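Local structure of transcriptional regulator, LacI family protein (Rhodococcus jostii, 3K9C) at residues A112-A117 against A145-A150; R127-I132 against P186-A191; H131-D136 against A160-G165; G165-T170 against V190-R195; R195-V200 against I215-Y220. The protein probably binds regulatory DNA and controls transcription, as a member of the LacI family of transcriptional regulators. One frame throughout, in Å; residues are numbered along the deposited sequence.

Interaction 1: A112-A117 against A145-A150; sequences AGITLA and AGFLAA
Ile114 of helix 110-123 lies against Gly146 and Phe147 of helix 140-153, two neighbouring helices on one face of the parallel sheet in a periplasmic-binding-protein-like domain. The helix segments run 44° apart with their axes 8.1 Å apart at closest approach, a close packing that small residues allow. Gly146 is the clearest case: a CB on it would run into the CG2 methyl of Ile114, which instead lies 3.4 Å from Phe147 N, over bare backbone. The other branch of Ile114 begins with CG1 anti to the backbone N (chi1 -166°), beside Phe147, and its CD1 ends 3.7 Å from Phe147 CB. The two side chains cross obliquely. Phe147 also has its CG anti to its backbone N (chi1 175°), and its ring leads away from residues 112-117 toward the sheet, where it meets the ring of His131. One turn further on, Ala150 offers just a methyl, with Thr115 CG2 4.1 Å from Ala150 CB. Threonine suits this partly exposed margin, having a methyl for the neighbouring helix and a hydroxyl for polar partners: Thr115 OG1 bonds to Val111 O and accepts from a water, which also donates to Gly146 O at 3.0 Å.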
# COMPACT_ATOMS: atom_id res chain seq x y z
N ALA B 112 -2.49 19.50 17.54
CA ALA B 112 -3.62 19.00 18.32
C ALA B 112 -3.67 17.48 18.31
O ALA B 112 -3.95 16.85 19.33
CB ALA B 112 -4.93 19.56 17.75
N GLY B 113 -3.39 16.88 17.16
CA GLY B 113 -3.43 15.43 17.05
C GLY B 113 -2.47 14.71 17.97
O GLY B 113 -2.86 13.78 18.69
N ILE B 114 -1.21 15.12 17.95
CA ILE B 114 -0.22 14.46 18.78
C ILE B 114 -0.49 14.76 20.25
O ILE B 114 -0.23 13.93 21.12
CB ILE B 114 1.23 14.85 18.34
CG1 ILE B 114 2.23 13.89 18.98
CG2 ILE B 114 1.54 16.28 18.71
CD1 ILE B 114 3.40 13.56 18.08
N THR B 115 -1.05 15.94 20.54
CA THR B 115 -1.38 16.28 21.93
C THR B 115 -2.40 15.26 22.45
O THR B 115 -2.34 14.85 23.61
CB THR B 115 -1.96 17.71 22.05
OG1 THR B 115 -1.04 18.66 21.51
CG2 THR B 115 -2.20 18.07 23.51
N LEU B 116 -3.34 14.85 21.59
CA LEU B 116 -4.34 13.85 21.98
C LEU B 116 -3.64 12.54 22.33
O LEU B 116 -3.98 11.88 23.32
CB LEU B 116 -5.33 13.59 20.83
CG LEU B 116 -6.30 14.71 20.45
CD1 LEU B 116 -7.07 14.31 19.20
CD2 LEU B 116 -7.25 14.99 21.62
N ALA B 117 -2.68 12.15 21.50
CA ALA B 117 -1.90 10.93 21.72
C ALA B 117 -1.21 11.01 23.08
O ALA B 117 -1.29 10.09 23.87
CB ALA B 117 -0.86 10.75 20.59
N ALA B 145 7.06 19.28 17.40
CA ALA B 145 6.87 20.42 18.31
C ALA B 145 5.65 20.16 19.20
O ALA B 145 5.67 20.41 20.40
CB ALA B 145 6.68 21.69 17.52
N GLY B 146 4.58 19.66 18.59
CA GLY B 146 3.40 19.37 19.38
C GLY B 146 3.70 18.35 20.46
O GLY B 146 3.19 18.47 21.57
N PHE B 147 4.50 17.34 20.13
CA PHE B 147 4.85 16.29 21.10
C PHE B 147 5.62 16.85 22.30
O PHE B 147 5.32 16.54 23.45
CB PHE B 147 5.70 15.19 20.45
CG PHE B 147 6.19 14.15 21.42
CD1 PHE B 147 5.31 13.20 21.93
CD2 PHE B 147 7.50 14.17 21.88
CE1 PHE B 147 5.74 12.27 22.90
CE2 PHE B 147 7.94 13.25 22.84
CZ PHE B 147 7.06 12.31 23.35
N LEU B 148 6.64 17.65 22.01
CA LEU B 148 7.46 18.24 23.06
C LEU B 148 6.64 19.21 23.91
O LEU B 148 6.80 19.27 25.13
CB LEU B 148 8.66 18.96 22.43
CG LEU B 148 9.68 18.02 21.77
CD1 LEU B 148 10.71 18.81 20.97
CD2 LEU B 148 10.36 17.21 22.86
N ALA B 149 5.75 19.96 23.27
CA ALA B 149 4.92 20.92 24.00
C ALA B 149 3.99 20.18 24.95
O ALA B 149 3.87 20.54 26.12
CB ALA B 149 4.11 21.75 23.02
N ALA B 150 3.33 19.15 24.44
CA ALA B 150 2.41 18.38 25.27
C ALA B 150 3.14 17.72 26.43
O ALA B 150 2.62 17.67 27.54
CB ALA B 150 1.69 17.33 24.43
O HOH W 1 0.94 20.33 22.35

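Interaction 2: R127-I132 against P186-A191; sequences RNIAHI and PTAVVA
His131 and Ile132 both donate to the carbonyl of Val190, an acceptor that takes two bonds between two parallel strands central to a four-stranded Rossmann-like sheet. Ile132 N reaches Val190 O at 3.1 Å. His131 ND1 comes to the same Val190 O from the opposite face of the carbonyl plane, at 2.9 Å and with a bent N-H...O angle of 139°. CG of His131 is anti to the backbone N (chi1 173°), the turn of the ring about chi2 then directs ND1 to Val190 O, and this bond implies a proton on ND1. Val190 N gives Ala130 O a short, nearly straight bond of 2.7 Å, and Ala130 N donates to Ala188 O at 3.0 Å. Asn128 O takes the N-H of Thr187, 2.9 Å from Thr187 N. A water links Arg127 N to Thr187 OG1, which also bonds to His126 ND1. An alanine suits the place beside the proline, where Ala130 CB packs 3.6 Å from Pro186 CG. A leucine in place of His131 has no N-H to offer and would probably leave Val190 O with Ile132 N as its one donor in this contact and the ring of Phe147, in helix 140-153, without its aromatic neighbour. Helix 110-123 covers the face carrying Ile129, His131, Ala188 and Val190; helices 169-181 and 194-206 cover the other, with Ile132, Val189 and Ala191, while strands 160-164 and 216-218 flank the pair.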
# COMPACT_ATOMS: atom_id res chain seq x y z
N ARG B 127 4.91 8.11 31.67
CA ARG B 127 5.72 9.31 31.89
C ARG B 127 6.96 9.32 31.00
O ARG B 127 7.38 10.38 30.52
CB ARG B 127 6.10 9.41 33.37
CG ARG B 127 4.89 9.51 34.29
CD ARG B 127 5.29 9.70 35.74
NE ARG B 127 5.97 10.98 35.95
CZ ARG B 127 6.26 11.48 37.15
NH1 ARG B 127 5.92 10.82 38.24
NH2 ARG B 127 6.88 12.65 37.24
N ASN B 128 7.57 8.15 30.79
CA ASN B 128 8.74 8.07 29.91
C ASN B 128 8.14 7.77 28.55
O ASN B 128 7.95 6.61 28.18
CB ASN B 128 9.66 6.92 30.31
CG ASN B 128 10.31 7.15 31.65
OD1 ASN B 128 9.96 6.51 32.64
ND2 ASN B 128 11.27 8.07 31.69
N ILE B 129 7.84 8.83 27.81
CA ILE B 129 7.23 8.68 26.51
C ILE B 129 8.13 9.16 25.39
O ILE B 129 8.75 10.23 25.48
CB ILE B 129 5.90 9.44 26.47
CG1 ILE B 129 5.02 8.95 27.63
CG2 ILE B 129 5.20 9.24 25.13
CD1 ILE B 129 3.81 9.82 27.91
N ALA B 130 8.19 8.36 24.33
CA ALA B 130 9.02 8.67 23.19
C ALA B 130 8.24 8.94 21.92
O ALA B 130 7.12 8.45 21.72
CB ALA B 130 10.02 7.55 22.96
N HIS B 131 8.85 9.73 21.04
CA HIS B 131 8.25 10.04 19.77
C HIS B 131 9.28 9.76 18.69
O HIS B 131 10.44 10.15 18.81
CB HIS B 131 7.82 11.52 19.72
CG HIS B 131 7.34 11.97 18.37
ND1 HIS B 131 6.29 11.36 17.71
CD2 HIS B 131 7.79 12.95 17.55
CE1 HIS B 131 6.12 11.95 16.54
NE2 HIS B 131 7.01 12.92 16.42
N ILE B 132 8.86 9.01 17.66
CA ILE B 132 9.73 8.73 16.52
C ILE B 132 9.13 9.69 15.49
O ILE B 132 8.01 9.47 15.00
CB ILE B 132 9.62 7.24 16.08
CG1 ILE B 132 10.08 6.33 17.22
CG2 ILE B 132 10.49 6.98 14.84
CD1 ILE B 132 9.95 4.83 16.93
N PRO B 186 11.57 3.97 27.01
CA PRO B 186 10.24 4.51 27.28
C PRO B 186 9.20 3.40 27.39
O PRO B 186 9.38 2.32 26.86
CB PRO B 186 9.99 5.41 26.07
CG PRO B 186 10.64 4.62 24.97
CD PRO B 186 11.94 4.15 25.60
N THR B 187 8.11 3.67 28.10
CA THR B 187 7.04 2.68 28.26
C THR B 187 5.93 2.92 27.23
O THR B 187 4.99 2.14 27.13
CB THR B 187 6.41 2.73 29.67
OG1 THR B 187 5.76 3.99 29.85
CG2 THR B 187 7.46 2.53 30.75
N ALA B 188 6.04 4.02 26.49
CA ALA B 188 5.05 4.34 25.46
C ALA B 188 5.78 5.03 24.33
O ALA B 188 6.77 5.73 24.55
CB ALA B 188 3.96 5.23 26.01
N VAL B 189 5.29 4.84 23.12
CA VAL B 189 5.91 5.42 21.96
C VAL B 189 4.86 5.92 20.98
O VAL B 189 3.95 5.19 20.64
CB VAL B 189 6.78 4.37 21.23
CG1 VAL B 189 7.46 5.00 20.03
CG2 VAL B 189 7.79 3.78 22.21
N VAL B 190 5.00 7.16 20.54
CA VAL B 190 4.09 7.73 19.57
C VAL B 190 4.86 7.78 18.25
O VAL B 190 5.84 8.52 18.12
CB VAL B 190 3.64 9.17 19.97
CG1 VAL B 190 2.77 9.77 18.88
CG2 VAL B 190 2.87 9.14 21.28
N ALA B 191 4.44 6.98 17.28
CA ALA B 191 5.10 6.93 15.98
C ALA B 191 4.58 8.04 15.07
O ALA B 191 3.46 8.51 15.24
CB ALA B 191 4.88 5.57 15.33
O HOH W 2 6.41 5.98 31.77

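Interaction 3: H131-D136 against A160-G165; sequences HIDGAD and ATVVTG
Asp133 folds its carboxylate back over the end of the neighbouring strand, where a single oxygen, Asp133 OD1, takes two backbone N-H groups from opposite faces of the carboxylate plane. Gly165 N lies 3.1 Å from Asp133 OD1 across the contact, and Ala135 N lies 2.9 Å from the same Asp133 OD1, which makes an Asx turn. Both donors stand well out of the carboxylate plane. The side chain is turned for this by a CG set between the backbone N and the carbonyl carbon (chi1 72°), and aspartate's short reach suits the turn. The other oxygen, OD2, forms a salt bridge with Arg144 of helix 140-153 and accepts from a water; that nearby charge would probably favour the ionised carboxylate. Asp133 also crosses Val162 at about a right angle, with Asp133 OD2 3.6 Å from Val162 CG1. This contact joins the two strands of a beta-alpha-beta unit, in which helix 140-153 makes the crossover between parallel strands 129-133 and 160-164. His131 N donates to Thr161 O, His131 O accepts from Val163 N, and Asp133 N donates to Val163 O at 3.0 Å, giving the zigzag of a parallel ladder. Beta-branched residues suit the strands: Ile132 and Val163 lie at a slant to each other on the face toward helix 169-181, with Ile132 CG1 3.6 Å from Val163 CG2. On the opposite face, His131 and Val162 lie side by side. Ile132 CG2 packs 3.7 Å from Gly165 CA, where a CB on Gly165 would run into Ile132 CG2 and Asp133 O.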
# COMPACT_ATOMS: atom_id res chain seq x y z
N HIS B 131 8.85 9.73 21.04
CA HIS B 131 8.25 10.04 19.77
C HIS B 131 9.28 9.76 18.69
O HIS B 131 10.44 10.15 18.81
CB HIS B 131 7.82 11.52 19.72
CG HIS B 131 7.34 11.97 18.37
ND1 HIS B 131 6.29 11.36 17.71
CD2 HIS B 131 7.79 12.95 17.55
CE1 HIS B 131 6.12 11.95 16.54
NE2 HIS B 131 7.01 12.92 16.42
N ILE B 132 8.86 9.01 17.66
CA ILE B 132 9.73 8.73 16.52
C ILE B 132 9.13 9.69 15.49
O ILE B 132 8.01 9.47 15.00
CB ILE B 132 9.62 7.24 16.08
CG1 ILE B 132 10.08 6.33 17.22
CG2 ILE B 132 10.49 6.98 14.84
CD1 ILE B 132 9.95 4.83 16.93
N ASP B 133 9.84 10.78 15.20
CA ASP B 133 9.33 11.79 14.27
C ASP B 133 9.43 11.47 12.79
O ASP B 133 10.06 10.49 12.39
CB ASP B 133 9.98 13.16 14.54
CG ASP B 133 11.44 13.23 14.12
OD1 ASP B 133 11.83 12.57 13.13
OD2 ASP B 133 12.20 13.99 14.76
N GLY B 134 8.79 12.30 11.98
CA GLY B 134 8.79 12.07 10.55
C GLY B 134 9.86 12.81 9.78
O GLY B 134 9.75 12.98 8.57
N ALA B 135 10.90 13.25 10.48
CA ALA B 135 11.99 13.96 9.85
C ALA B 135 11.46 15.21 9.17
O ALA B 135 10.83 16.05 9.80
CB ALA B 135 12.70 13.07 8.84
N ASP B 136 11.70 15.34 7.87
CA ASP B 136 11.25 16.52 7.14
C ASP B 136 10.01 16.27 6.29
O ASP B 136 9.67 17.08 5.43
CB ASP B 136 12.38 17.05 6.25
CG ASP B 136 13.58 17.52 7.05
OD1 ASP B 136 13.38 18.31 8.00
OD2 ASP B 136 14.72 17.11 6.73
N ALA B 160 10.99 12.95 28.21
CA ALA B 160 10.50 12.95 26.85
C ALA B 160 11.67 12.70 25.90
O ALA B 160 12.72 13.34 26.00
CB ALA B 160 9.83 14.30 26.52
N THR B 161 11.48 11.76 24.98
CA THR B 161 12.53 11.43 24.02
C THR B 161 12.02 11.52 22.58
O THR B 161 10.95 11.02 22.26
CB THR B 161 13.05 10.00 24.25
OG1 THR B 161 13.37 9.83 25.64
CG2 THR B 161 14.29 9.73 23.42
N VAL B 162 12.80 12.16 21.71
CA VAL B 162 12.43 12.27 20.31
C VAL B 162 13.57 11.74 19.45
O VAL B 162 14.70 12.22 19.54
CB VAL B 162 12.18 13.72 19.85
CG1 VAL B 162 11.76 13.70 18.37
CG2 VAL B 162 11.09 14.37 20.69
N VAL B 163 13.29 10.73 18.64
CA VAL B 163 14.33 10.18 17.77
C VAL B 163 13.89 10.40 16.33
O VAL B 163 12.69 10.34 16.02
CB VAL B 163 14.56 8.68 18.03
CG1 VAL B 163 15.00 8.48 19.49
CG2 VAL B 163 13.30 7.88 17.74
N THR B 164 14.85 10.70 15.47
CA THR B 164 14.55 10.94 14.07
C THR B 164 14.08 9.65 13.42
O THR B 164 14.73 8.61 13.54
CB THR B 164 15.79 11.49 13.36
OG1 THR B 164 16.21 12.69 14.02
CG2 THR B 164 15.48 11.81 11.90
N GLY B 165 12.94 9.70 12.75
CA GLY B 165 12.40 8.52 12.12
C GLY B 165 12.14 8.71 10.64
O GLY B 165 13.03 9.12 9.90
O HOH W 3 14.10 15.11 12.83

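Interaction 4: G165-T170 against V190-R195; sequences GGTTET and VAFNDR
Glu169 lies across the aliphatic part of Arg195, with Glu169 CD 3.3 Å from Arg195 CG. The glutamate is bent at chi2 (90°) and the arginine at chi3 (-93°). Their flat groups are 17° from parallel, but Glu169 OE2 lies well out of the guanidinium plane, 3.5 Å from Arg195 NE, so this long salt bridge is weak and one of charge alone. Each has a further partner: Glu169 OE1 meets Arg224 of the second subunit, and Arg195 NH2 bonds to Gln22 O. An alanine in place of Glu169 would probably leave both Arg195 and Arg224 of the second subunit, whose like charges lie close, without the negative charge that each now meets. Two loops entering helices 169-181 and 194-206 meet here, at the C-terminal edge of a parallel sheet, where Rossmann-like domains commonly place their ligand sites. Thr168 and Asn193 are the N-caps, and Asn193 OD1 accepts from Cys196 N. Asparagine also has an amide donor: Asn193 ND2 makes a weak 3.4 Å bond to Thr167 O and another weak one to a bound glycerol, probably from the crystallisation liquor. Thr167 and Phe192 point the same way, Thr167 CG2 being 3.6 Å from Phe192 CE2.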
# COMPACT_ATOMS: atom_id res chain seq x y z
N GLY B 165 12.94 9.70 12.75
CA GLY B 165 12.40 8.52 12.12
C GLY B 165 12.14 8.71 10.64
O GLY B 165 13.03 9.12 9.90
N GLY B 166 10.92 8.42 10.23
CA GLY B 166 10.54 8.56 8.84
C GLY B 166 9.10 8.12 8.69
O GLY B 166 8.37 8.09 9.68
N THR B 167 8.70 7.76 7.48
CA THR B 167 7.33 7.35 7.19
C THR B 167 7.17 5.86 6.89
O THR B 167 6.07 5.41 6.62
CB THR B 167 6.77 8.11 5.97
OG1 THR B 167 7.52 7.74 4.81
CG2 THR B 167 6.87 9.61 6.18
N THR B 168 8.27 5.11 6.92
CA THR B 168 8.18 3.69 6.60
C THR B 168 8.42 2.78 7.80
O THR B 168 8.89 3.23 8.85
CB THR B 168 9.20 3.30 5.51
OG1 THR B 168 10.51 3.24 6.09
CG2 THR B 168 9.19 4.32 4.37
N GLU B 169 8.09 1.50 7.62
CA GLU B 169 8.26 0.52 8.69
C GLU B 169 9.71 0.41 9.16
O GLU B 169 9.97 0.14 10.33
CB GLU B 169 7.76 -0.86 8.24
CG GLU B 169 6.32 -0.88 7.71
CD GLU B 169 6.22 -0.63 6.21
OE1 GLU B 169 7.11 0.04 5.65
OE2 GLU B 169 5.25 -1.10 5.59
N THR B 170 10.66 0.63 8.25
CA THR B 170 12.07 0.53 8.60
C THR B 170 12.51 1.55 9.64
O THR B 170 13.26 1.22 10.57
CB THR B 170 12.97 0.69 7.37
OG1 THR B 170 12.60 -0.29 6.39
CG2 THR B 170 14.44 0.49 7.75
N VAL B 190 5.00 7.16 20.54
CA VAL B 190 4.09 7.73 19.57
C VAL B 190 4.86 7.78 18.25
O VAL B 190 5.84 8.52 18.12
CB VAL B 190 3.64 9.17 19.97
CG1 VAL B 190 2.77 9.77 18.88
CG2 VAL B 190 2.87 9.14 21.28
N ALA B 191 4.44 6.98 17.28
CA ALA B 191 5.10 6.93 15.98
C ALA B 191 4.58 8.04 15.07
O ALA B 191 3.46 8.51 15.24
CB ALA B 191 4.88 5.57 15.33
N PHE B 192 5.40 8.44 14.09
CA PHE B 192 5.00 9.51 13.17
C PHE B 192 3.69 9.17 12.46
O PHE B 192 2.79 10.00 12.40
CB PHE B 192 6.09 9.77 12.13
CG PHE B 192 5.72 10.81 11.11
CD1 PHE B 192 5.50 12.12 11.50
CD2 PHE B 192 5.54 10.46 9.78
CE1 PHE B 192 5.12 13.08 10.57
CE2 PHE B 192 5.16 11.42 8.84
CZ PHE B 192 4.94 12.73 9.24
N ASN B 193 3.61 7.96 11.91
CA ASN B 193 2.40 7.50 11.25
C ASN B 193 2.21 5.99 11.44
O ASN B 193 3.08 5.32 11.99
CB ASN B 193 2.40 7.88 9.74
CG ASN B 193 3.42 7.10 8.90
OD1 ASN B 193 4.07 6.16 9.36
ND2 ASN B 193 3.55 7.49 7.64
N ASP B 194 1.06 5.47 11.00
CA ASP B 194 0.75 4.04 11.12
C ASP B 194 1.79 3.09 10.52
O ASP B 194 2.07 2.03 11.09
CB ASP B 194 -0.61 3.74 10.49
CG ASP B 194 -1.77 4.40 11.22
OD1 ASP B 194 -1.58 4.87 12.36
OD2 ASP B 194 -2.88 4.43 10.64
N ARG B 195 2.33 3.45 9.35
CA ARG B 195 3.33 2.59 8.72
C ARG B 195 4.58 2.53 9.57
O ARG B 195 5.23 1.49 9.67
CB ARG B 195 3.66 3.10 7.31
CG ARG B 195 4.67 2.23 6.58
CD ARG B 195 4.84 2.65 5.14
NE ARG B 195 3.95 1.90 4.26
CZ ARG B 195 3.83 2.13 2.95
NH1 ARG B 195 4.54 3.09 2.38
NH2 ARG B 195 3.01 1.39 2.22

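Interaction 5: R195-V200 against I215-Y220; sequences RCATGV and ISVVGY
Val200 and Val217 slide past each other in opposite directions, each pointing toward the other's segment, one from helix 194-206 and one from strand 216-218. The Val200 CG1 methyl, placed anti to its backbone N (chi1 173°), comes to 4.1 Å from both Val217 CG1 and Val217 CG2, equally near both methyls of the strand residue. Val217 likewise has CG1 anti to its backbone N (chi1 -177°), and both methyls reach Val200 CG1. Valine suits the two places: it is short, and its branching at CB fills the narrow layer between helix and sheet. One turn earlier on the helix, Ala197 also points at the strand. Ala197 CB lies 4.3 Å from Val217 CG1, and Ala197 CB is 4.0 Å from Gly219 CA. Small residues suit both sides of this point, where the CA atoms of Ala197 and Gly219 come within 5.4 Å; a CB on Gly219 would be tight against Ala197 CB. No hydrogen bond crosses between the segments, and the contact is held by apolar packing of buried residues. The helix and strand segments run nearly antiparallel, 161° between their directions and 8.9 Å between their axes, as expected for the return half of a right-handed beta-alpha-beta crossover from strand 188-191 through helix 194-206 to strand 216-218. Strand 216-218 ends the four-stranded parallel sheet, bonded on one side to strand 188-191 through Ser216 and Val218; Val217 also has backbone bonds to Thr274, while Val218 points to the other face and packs on Ala117 and Leu121 of helix 110-123.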
# COMPACT_ATOMS: atom_id res chain seq x y z
N ARG B 195 2.33 3.45 9.35
CA ARG B 195 3.33 2.59 8.72
C ARG B 195 4.58 2.53 9.57
O ARG B 195 5.23 1.49 9.67
CB ARG B 195 3.66 3.10 7.31
CG ARG B 195 4.67 2.23 6.58
CD ARG B 195 4.84 2.65 5.14
NE ARG B 195 3.95 1.90 4.26
CZ ARG B 195 3.83 2.13 2.95
NH1 ARG B 195 4.54 3.09 2.38
NH2 ARG B 195 3.01 1.39 2.22
N CYS B 196 4.92 3.65 10.20
CA CYS B 196 6.09 3.72 11.07
C CYS B 196 5.81 2.86 12.31
O CYS B 196 6.67 2.13 12.79
CB CYS B 196 6.34 5.17 11.49
SG CYS B 196 7.73 5.40 12.59
N ALA B 197 4.58 2.97 12.82
CA ALA B 197 4.15 2.21 13.99
C ALA B 197 4.18 0.72 13.69
O ALA B 197 4.51 -0.10 14.54
CB ALA B 197 2.72 2.64 14.41
N THR B 198 3.85 0.36 12.46
CA THR B 198 3.88 -1.05 12.08
C THR B 198 5.27 -1.64 12.32
O THR B 198 5.40 -2.77 12.77
CB THR B 198 3.49 -1.25 10.59
OG1 THR B 198 2.11 -0.93 10.41
CG2 THR B 198 3.72 -2.71 10.18
N GLY B 199 6.31 -0.85 12.02
CA GLY B 199 7.67 -1.31 12.23
C GLY B 199 8.04 -1.39 13.70
O GLY B 199 8.84 -2.24 14.12
N VAL B 200 7.46 -0.48 14.49
CA VAL B 200 7.70 -0.43 15.92
C VAL B 200 7.14 -1.70 16.54
O VAL B 200 7.79 -2.35 17.35
CB VAL B 200 7.01 0.79 16.55
CG1 VAL B 200 7.12 0.73 18.07
CG2 VAL B 200 7.63 2.09 16.00
N ILE B 215 4.95 -2.31 26.61
CA ILE B 215 5.03 -0.99 25.98
C ILE B 215 3.78 -0.66 25.16
O ILE B 215 3.22 -1.52 24.46
CB ILE B 215 6.27 -0.93 25.04
CG1 ILE B 215 7.55 -1.04 25.86
CG2 ILE B 215 6.26 0.36 24.21
CD1 ILE B 215 8.79 -1.10 25.02
N SER B 216 3.34 0.60 25.24
CA SER B 216 2.19 1.07 24.49
C SER B 216 2.68 1.78 23.23
O SER B 216 3.74 2.40 23.22
CB SER B 216 1.34 2.03 25.32
OG SER B 216 0.57 1.33 26.29
N VAL B 217 1.89 1.68 22.16
CA VAL B 217 2.26 2.29 20.89
C VAL B 217 1.06 3.00 20.29
O VAL B 217 -0.05 2.49 20.34
CB VAL B 217 2.74 1.21 19.87
CG1 VAL B 217 3.20 1.87 18.57
CG2 VAL B 217 3.87 0.39 20.48
N VAL B 218 1.30 4.18 19.73
CA VAL B 218 0.25 4.97 19.08
C VAL B 218 0.73 5.36 17.67
O VAL B 218 1.88 5.78 17.49
CB VAL B 218 -0.04 6.28 19.84
CG1 VAL B 218 -1.09 7.07 19.09
CG2 VAL B 218 -0.52 5.97 21.24
N GLY B 219 -0.15 5.22 16.69
CA GLY B 219 0.20 5.58 15.33
C GLY B 219 -0.46 6.89 14.95
O GLY B 219 -0.87 7.65 15.82
N TYR B 220 -0.57 7.15 13.65
CA TYR B 220 -1.21 8.37 13.19
C TYR B 220 -1.70 8.14 11.75
O TYR B 220 -0.98 7.56 10.94
CB TYR B 220 -0.22 9.54 13.26
CG TYR B 220 -0.86 10.90 13.44
CD1 TYR B 220 -0.72 11.60 14.64
CD2 TYR B 220 -1.59 11.49 12.42
CE1 TYR B 220 -1.30 12.87 14.81
CE2 TYR B 220 -2.18 12.74 12.58
CZ TYR B 220 -2.03 13.42 13.77
OH TYR B 220 -2.63 14.65 13.95

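From the N terminus, helix 110-123 opens interaction 1, which closes on helix 140-153 after the chain has passed through strand 129-133. That strand starts both interaction 2 and interaction 3, so each crosses interaction 1. Interaction 3 closes first, on strand 160-164; interaction 2 spans it and closes later, on strand 188-191. Interaction 4 opens at Gly165, where interaction 3 ends, and finishes on the same strand 188-191 and the start of helix 194-206. Interaction 5 then closes the short loop from that helix to strand 216-218. Together they tie one parallel sheet to helices on both its faces, and interaction 4 extends to the second subunit.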